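Local coordinates for PTS system, IIabc component (PDB 3IPJ), which is the EIIB domain of a PTS sugar transporter and probably carries the phosphate, as a phosphocysteine intermediate, on its way to the incoming sugar, possibly trehalose, at residues K37-I42 / G61-I66; A77-E80 / K85-S88; K45-V50 / K54-T59. All coordinates share one frame; numbering follows the deposited sequence.

In the fold
Helix 5-17 and strands 22-27 and 31-36 come first in the chain. Interaction 1 then opens at 37-42, just after strand 31-36, and closes at strand 62-66. Interaction 3 is nested inside this loop. It joins helix 44-48 to strand 55-59 across a short turn. The two contacts touch: Tyr63 OH of interaction 1 lies 3.5 Å from Val47 CG2 of interaction 3, and strands 55-59 and 62-66 are neighbours in the sheet. Interaction 2 follows in series. It closes a short loop after helix 71-79, on the opposite side of the chain's centre, and lies beside edge strand 22-27. Its centre is about 16 Å from that of interaction 1.

Interaction 1: K37-I42 / G61-I66; sequences KDREII and GQYQII
Tyr63 OH and Arg39 NH2 are both held by the carboxylate of Asp44, which lies just beyond segment 37-42. Asp44 OD1 is hydrogen-bonded to Tyr63 OH, and Asp44 OD2 forms a salt bridge with Arg39 NH2. Arg39 therefore meets Tyr63 through a shared anion as well as directly. The direct approach is Arg39 NH1 to Tyr63 CE1, 3.9 Å, near the plane of the ring at its edge. The guanidinium and the ring stand at 88° to each other, so they do not stack. The Arg39 chain is bent at chi2 and chi3, which brings its end close to the strand.

Segment 37-42 is the link from strand 31-36 to helix 44-48, with a 3-10 turn at 39-41. Strand 62-66 is an inner strand of the antiparallel EIIB sheet. Asp38 OD1 accepts from Glu40 N (3.1 Å) and makes an Asx turn at the start of the 3-10 turn. Glu40 is a zinc ligand in this protein, but no zinc is bound to this chain here.

Ile42 fills the apolar part. Its CD1 sits over one face of the Tyr63 ring, 3.8 Å from the centroid, in a CH-pi contact. CG2 of Ile42 reaches the far end of the ring, 3.2 Å from Tyr63 OH. With Tyr63 CG anti to the backbone N (chi1 -161°), the ring lies against Ile42 CD1. Val47 packs against Ile42 as well.

Interaction 2: A77-E80 / K85-S88; sequences AEVE and KTLS
Glu80 and Thr86 are the closest backbone pair here, with their CA atoms 6.2 Å apart. Segment 77-80 holds the last part of helix 71-79. Segment 85-88 has no regular structure. The chain turns back between them, so the C-terminal loop of the EIIB domain folds against the end of its last helix. The same loop runs beside edge strand 22-27, where Leu87 shares a backbone hydrogen bond with Ile25.

Thr86 is the residue that fits against the helix. Its two branches do different work. The methyl CG2 packs on Val79 CG1 at 3.4 Å, which is tight for two carbons. Val79 CG1 lies anti to its backbone N (chi1 167°), and this branch is the one that meets the loop. Val79 is buried and also touches Ala10 of helix 5-17 and Ile25 of strand 22-27. The threonine methyl thus adds to the apolar packing around Val79. Tyr76, earlier in the helix, touches Thr86 as well.

The hydroxyl branch faces Glu80. The two side chains cross at about a right angle. Thr86 OG1 approaches the aliphatic part of the glutamate, 3.9 Å from Glu80 CG, and not its carboxylate. The polar link is made by one water. It donates to the carbonyl oxygen Glu80 O at 3.1 Å. The same water is hydrogen-bonded to Thr86 OG1 at 2.6 Å.

Interaction 3: K45-V50 / K54-T59; sequences KKVEKV and KGVFFT
Val47 and Val56 form the apolar centre of this contact. Val47 CG1 meets Val56 CG1 at 3.4 Å, a tight approach for two methyl groups. With Val47 CG1 anti to the backbone N (chi1 -179°), this branch is the one that meets the strand. The other branch of Val56 serves the next helix residue. Val56 CG2 lies 3.9 Å from Glu48 CG, so the aliphatic part of the glutamate lies against this methyl. Val56 is thus touched by two successive residues of segment 45-50, one through each methyl. Val47 is buried. It also packs on Leu13 and Ile16 of helix 5-17.

The ionic interaction stays within the helix segment. Lys45 NZ donates to Glu48 OE1 at 2.9 Å and forms a salt bridge about one turn along. The lysine comes from the syn side of the carboxylate, 20° out of its plane.

A water carries the polar link across the contact. It donates to Glu48 OE2 at 2.7 Å and accepts from Val56 N at 3.1 Å. Both oxygens of Glu48 are therefore engaged, one by the lysine and one by the water. These two partners would limit rotation of the carboxylate. The water also satisfies a backbone N-H of strand 55-59, the outermost strand on this side of the sheet.

Strands 31-36 and 55-59 run parallel, with strand 62-66 between them. Helix 44-48 connects the two and packs here on the start of the second. The arrangement is a split beta-alpha-beta unit within the antiparallel sheet of the EIIB domain.

Interaction 1: K37-I42 / G61-I66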
# COMPACT_ATOMS: atom_id res chain seq x y z
N LYS A 37 -1.12 -1.65 -12.54
CA LYS A 37 -1.34 -1.87 -13.95
C LYS A 37 -2.26 -0.83 -14.60
O LYS A 37 -2.00 -0.29 -15.69
CB LYS A 37 -1.87 -3.30 -14.18
CG LYS A 37 -0.91 -4.38 -13.57
CD LYS A 37 -1.50 -5.75 -13.73
CE LYS A 37 -0.93 -6.77 -12.73
NZ LYS A 37 -1.51 -8.12 -13.11
N ASP A 38 -3.34 -0.51 -13.92
CA ASP A 38 -4.37 0.42 -14.44
C ASP A 38 -4.91 1.34 -13.31
O ASP A 38 -5.79 0.95 -12.50
CB ASP A 38 -5.49 -0.45 -15.05
CG ASP A 38 -6.56 0.33 -15.75
OD1 ASP A 38 -6.40 1.55 -15.95
OD2 ASP A 38 -7.57 -0.32 -16.15
N ARG A 39 -4.41 2.58 -13.26
CA ARG A 39 -4.93 3.51 -12.29
C ARG A 39 -6.43 3.83 -12.49
O ARG A 39 -7.13 4.14 -11.53
CB ARG A 39 -4.10 4.83 -12.25
CG ARG A 39 -4.39 5.82 -13.32
CD ARG A 39 -5.61 6.62 -12.95
NE ARG A 39 -5.39 7.62 -11.90
CZ ARG A 39 -5.95 7.61 -10.70
NH1 ARG A 39 -6.70 6.59 -10.29
NH2 ARG A 39 -5.73 8.63 -9.87
N GLU A 40 -6.90 3.72 -13.73
CA GLU A 40 -8.22 4.20 -14.12
C GLU A 40 -9.36 3.32 -13.62
O GLU A 40 -10.54 3.66 -13.87
CB GLU A 40 -8.31 4.34 -15.66
CG GLU A 40 -7.52 5.50 -16.14
CD GLU A 40 -7.19 5.39 -17.63
OE1 GLU A 40 -7.73 4.52 -18.36
OE2 GLU A 40 -6.34 6.21 -18.07
N ILE A 41 -9.05 2.20 -12.96
CA ILE A 41 -10.09 1.43 -12.31
C ILE A 41 -10.03 1.55 -10.76
O ILE A 41 -10.80 0.85 -10.05
CB ILE A 41 -9.96 -0.04 -12.71
CG1 ILE A 41 -8.51 -0.52 -12.46
CG2 ILE A 41 -10.41 -0.19 -14.17
CD1 ILE A 41 -8.28 -2.03 -12.71
N ILE A 42 -9.14 2.41 -10.24
CA ILE A 42 -8.98 2.59 -8.79
C ILE A 42 -9.86 3.81 -8.40
O ILE A 42 -9.67 4.93 -8.91
CB ILE A 42 -7.47 2.87 -8.40
CG1 ILE A 42 -6.53 1.73 -8.82
CG2 ILE A 42 -7.33 3.06 -6.86
CD1 ILE A 42 -5.08 2.03 -8.44
N GLY A 61 3.33 6.04 -12.75
CA GLY A 61 3.03 4.63 -12.51
C GLY A 61 2.76 4.28 -11.05
O GLY A 61 2.31 3.18 -10.76
N GLN A 62 3.01 5.21 -10.13
CA GLN A 62 2.90 4.96 -8.68
C GLN A 62 1.60 5.54 -8.12
O GLN A 62 1.38 6.77 -8.15
CB GLN A 62 4.05 5.63 -7.92
CG GLN A 62 5.39 4.94 -8.07
CD GLN A 62 6.46 5.60 -7.19
OE1 GLN A 62 7.57 5.98 -7.66
NE2 GLN A 62 6.14 5.73 -5.93
N TYR A 63 0.79 4.64 -7.56
CA TYR A 63 -0.38 5.02 -6.75
C TYR A 63 0.07 5.19 -5.26
O TYR A 63 0.41 4.21 -4.61
CB TYR A 63 -1.44 3.93 -6.90
CG TYR A 63 -2.81 4.41 -6.50
CD1 TYR A 63 -3.59 5.11 -7.40
CD2 TYR A 63 -3.30 4.21 -5.20
CE1 TYR A 63 -4.85 5.56 -7.06
CE2 TYR A 63 -4.55 4.67 -4.81
CZ TYR A 63 -5.33 5.34 -5.75
OH TYR A 63 -6.58 5.78 -5.43
N GLN A 64 0.06 6.43 -4.73
CA GLN A 64 0.71 6.71 -3.47
C GLN A 64 -0.41 6.99 -2.44
O GLN A 64 -1.31 7.80 -2.70
CB GLN A 64 1.65 7.88 -3.63
CG GLN A 64 2.60 7.62 -4.78
CD GLN A 64 3.63 8.75 -4.95
OE1 GLN A 64 3.74 9.63 -4.10
NE2 GLN A 64 4.39 8.72 -6.07
N ILE A 65 -0.36 6.29 -1.30
CA ILE A 65 -1.34 6.47 -0.28
C ILE A 65 -0.62 7.04 0.90
O ILE A 65 0.29 6.39 1.44
CB ILE A 65 -1.90 5.13 0.14
CG1 ILE A 65 -2.56 4.49 -1.11
CG2 ILE A 65 -2.82 5.27 1.34
CD1 ILE A 65 -1.74 3.40 -1.68
N ILE A 66 -0.97 8.27 1.29
CA ILE A 66 -0.26 8.93 2.38
C ILE A 66 -0.84 8.41 3.71
O ILE A 66 -2.03 8.59 3.99
CB ILE A 66 -0.38 10.44 2.39
CG1 ILE A 66 -0.18 11.03 0.98
CG2 ILE A 66 0.60 11.02 3.42
CD1 ILE A 66 -0.51 12.57 0.88

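Interaction 2: A77-E80 / K85-S88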
# COMPACT_ATOMS: atom_id res chain seq x y z
N ALA A 77 4.00 -3.85 6.83
CA ALA A 77 4.27 -5.14 7.45
C ALA A 77 3.08 -6.16 7.31
O ALA A 77 3.26 -7.40 7.22
CB ALA A 77 4.67 -4.92 8.93
N GLU A 78 1.85 -5.63 7.27
CA GLU A 78 0.70 -6.46 6.99
C GLU A 78 0.73 -6.88 5.51
O GLU A 78 0.63 -8.05 5.22
CB GLU A 78 -0.57 -5.69 7.34
CG GLU A 78 -0.59 -5.37 8.81
CD GLU A 78 -0.46 -6.62 9.70
OE1 GLU A 78 -0.80 -7.75 9.25
OE2 GLU A 78 -0.08 -6.45 10.90
N VAL A 79 0.88 -5.93 4.59
CA VAL A 79 0.91 -6.28 3.16
C VAL A 79 2.01 -7.30 2.84
O VAL A 79 1.82 -8.21 1.99
CB VAL A 79 1.20 -5.04 2.29
CG1 VAL A 79 1.55 -5.48 0.86
CG2 VAL A 79 0.02 -3.96 2.40
N GLU A 80 3.16 -7.17 3.52
CA GLU A 80 4.30 -8.10 3.38
C GLU A 80 3.95 -9.61 3.57
O GLU A 80 4.70 -10.46 3.09
CB GLU A 80 5.42 -7.76 4.37
CG GLU A 80 6.48 -6.74 3.91
CD GLU A 80 7.57 -6.34 4.98
OE1 GLU A 80 7.24 -6.04 6.17
OE2 GLU A 80 8.77 -6.27 4.56
N LYS A 85 4.18 -8.84 -4.54
CA LYS A 85 5.55 -8.42 -4.74
C LYS A 85 5.79 -7.12 -3.93
O LYS A 85 5.47 -6.02 -4.38
CB LYS A 85 5.74 -8.19 -6.25
CG LYS A 85 7.16 -8.11 -6.80
CD LYS A 85 7.15 -8.18 -8.37
CE LYS A 85 8.35 -7.42 -9.05
NZ LYS A 85 9.76 -8.00 -8.88
N THR A 86 6.34 -7.26 -2.74
CA THR A 86 6.74 -6.12 -1.92
C THR A 86 8.23 -5.98 -2.09
O THR A 86 8.97 -6.95 -2.26
CB THR A 86 6.30 -6.29 -0.42
OG1 THR A 86 6.78 -7.54 0.13
CG2 THR A 86 4.73 -6.16 -0.28
N LEU A 87 8.72 -4.77 -2.09
CA LEU A 87 10.06 -4.70 -2.57
C LEU A 87 10.98 -4.19 -1.50
O LEU A 87 12.10 -4.70 -1.42
CB LEU A 87 10.11 -3.90 -3.87
CG LEU A 87 9.30 -4.62 -4.98
CD1 LEU A 87 9.20 -3.81 -6.25
CD2 LEU A 87 9.90 -5.99 -5.25
N SER A 88 10.51 -3.21 -0.69
CA SER A 88 11.24 -2.67 0.47
C SER A 88 12.21 -3.73 1.06
O SER A 88 13.44 -3.52 1.01
CB SER A 88 10.29 -2.06 1.54
OG SER A 88 10.97 -1.65 2.74
O HOH W 1 6.41 -10.03 0.55

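Interaction 3: K45-V50 / K54-T59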
# COMPACT_ATOMS: atom_id res chain seq x y z
N LYS A 45 -11.73 8.01 -4.35
CA LYS A 45 -12.58 8.51 -3.25
C LYS A 45 -12.76 7.44 -2.18
O LYS A 45 -12.89 7.77 -1.00
CB LYS A 45 -13.96 8.95 -3.76
CG LYS A 45 -13.88 10.09 -4.77
CD LYS A 45 -12.85 11.23 -4.42
CE LYS A 45 -13.44 12.16 -3.34
NZ LYS A 45 -12.57 13.34 -3.11
N LYS A 46 -12.81 6.17 -2.61
CA LYS A 46 -12.94 5.08 -1.66
C LYS A 46 -11.62 4.86 -0.94
O LYS A 46 -11.61 4.52 0.25
CB LYS A 46 -13.33 3.76 -2.33
CG LYS A 46 -14.75 3.39 -2.23
CD LYS A 46 -15.03 2.44 -3.37
CE LYS A 46 -16.48 1.88 -3.37
NZ LYS A 46 -16.74 0.78 -4.40
N VAL A 47 -10.51 5.02 -1.66
CA VAL A 47 -9.24 4.95 -0.98
C VAL A 47 -9.09 6.01 0.10
O VAL A 47 -8.65 5.72 1.19
CB VAL A 47 -8.03 5.02 -1.94
CG1 VAL A 47 -6.76 4.90 -1.11
CG2 VAL A 47 -8.12 3.85 -3.00
N GLU A 48 -9.50 7.23 -0.19
CA GLU A 48 -9.32 8.34 0.70
C GLU A 48 -10.11 8.15 1.99
O GLU A 48 -9.74 8.70 3.02
CB GLU A 48 -9.90 9.56 0.04
CG GLU A 48 -9.05 10.13 -1.05
CD GLU A 48 -9.65 11.45 -1.60
OE1 GLU A 48 -10.92 11.61 -1.51
OE2 GLU A 48 -8.86 12.35 -2.08
N LYS A 49 -11.20 7.38 1.93
CA LYS A 49 -12.09 7.10 3.09
C LYS A 49 -11.54 6.02 4.03
O LYS A 49 -12.09 5.86 5.13
CB LYS A 49 -13.48 6.69 2.60
CG LYS A 49 -14.25 7.88 2.03
CD LYS A 49 -15.44 7.46 1.23
CE LYS A 49 -16.24 8.69 0.93
NZ LYS A 49 -17.37 8.83 1.88
N VAL A 50 -10.47 5.28 3.61
CA VAL A 50 -9.87 4.27 4.47
C VAL A 50 -9.20 4.92 5.73
O VAL A 50 -8.60 6.01 5.63
CB VAL A 50 -8.90 3.43 3.65
CG1 VAL A 50 -8.22 2.37 4.54
CG2 VAL A 50 -9.68 2.78 2.44
N LYS A 54 -4.37 9.87 4.59
CA LYS A 54 -4.35 11.33 4.68
C LYS A 54 -4.67 11.95 3.30
O LYS A 54 -5.27 13.08 3.21
CB LYS A 54 -2.98 11.80 5.15
CG LYS A 54 -2.66 11.38 6.56
CD LYS A 54 -1.30 11.98 6.92
CE LYS A 54 -0.73 11.39 8.22
NZ LYS A 54 -1.72 11.34 9.42
N GLY A 55 -4.25 11.24 2.24
CA GLY A 55 -4.57 11.64 0.88
C GLY A 55 -4.08 10.56 -0.08
O GLY A 55 -3.52 9.53 0.35
N VAL A 56 -4.31 10.77 -1.36
CA VAL A 56 -3.84 9.81 -2.41
C VAL A 56 -3.36 10.61 -3.58
O VAL A 56 -3.89 11.71 -3.81
CB VAL A 56 -4.92 8.83 -2.92
CG1 VAL A 56 -5.35 7.94 -1.79
CG2 VAL A 56 -6.08 9.54 -3.51
N PHE A 57 -2.35 10.10 -4.29
CA PHE A 57 -1.88 10.72 -5.54
C PHE A 57 -1.44 9.60 -6.47
O PHE A 57 -0.86 8.58 -6.01
CB PHE A 57 -0.62 11.57 -5.32
CG PHE A 57 -0.84 12.90 -4.70
CD1 PHE A 57 -1.60 13.87 -5.36
CD2 PHE A 57 -0.21 13.22 -3.49
CE1 PHE A 57 -1.75 15.14 -4.79
CE2 PHE A 57 -0.36 14.48 -2.92
CZ PHE A 57 -1.15 15.43 -3.56
N PHE A 58 -1.63 9.82 -7.78
CA PHE A 58 -1.04 8.95 -8.77
C PHE A 58 -0.05 9.76 -9.63
O PHE A 58 -0.39 10.85 -10.20
CB PHE A 58 -2.12 8.30 -9.66
CG PHE A 58 -1.55 7.47 -10.79
CD1 PHE A 58 -1.09 6.16 -10.56
CD2 PHE A 58 -1.47 7.98 -12.07
CE1 PHE A 58 -0.53 5.37 -11.61
CE2 PHE A 58 -0.91 7.21 -13.09
CZ PHE A 58 -0.45 5.90 -12.86
N THR A 59 1.18 9.27 -9.74
CA THR A 59 2.08 9.89 -10.67
C THR A 59 3.09 8.83 -11.09
O THR A 59 3.49 7.99 -10.25
CB THR A 59 2.86 11.11 -10.06
OG1 THR A 59 3.76 11.64 -11.06
CG2 THR A 59 3.65 10.71 -8.82
O HOH W 2 -6.41 13.03 -1.28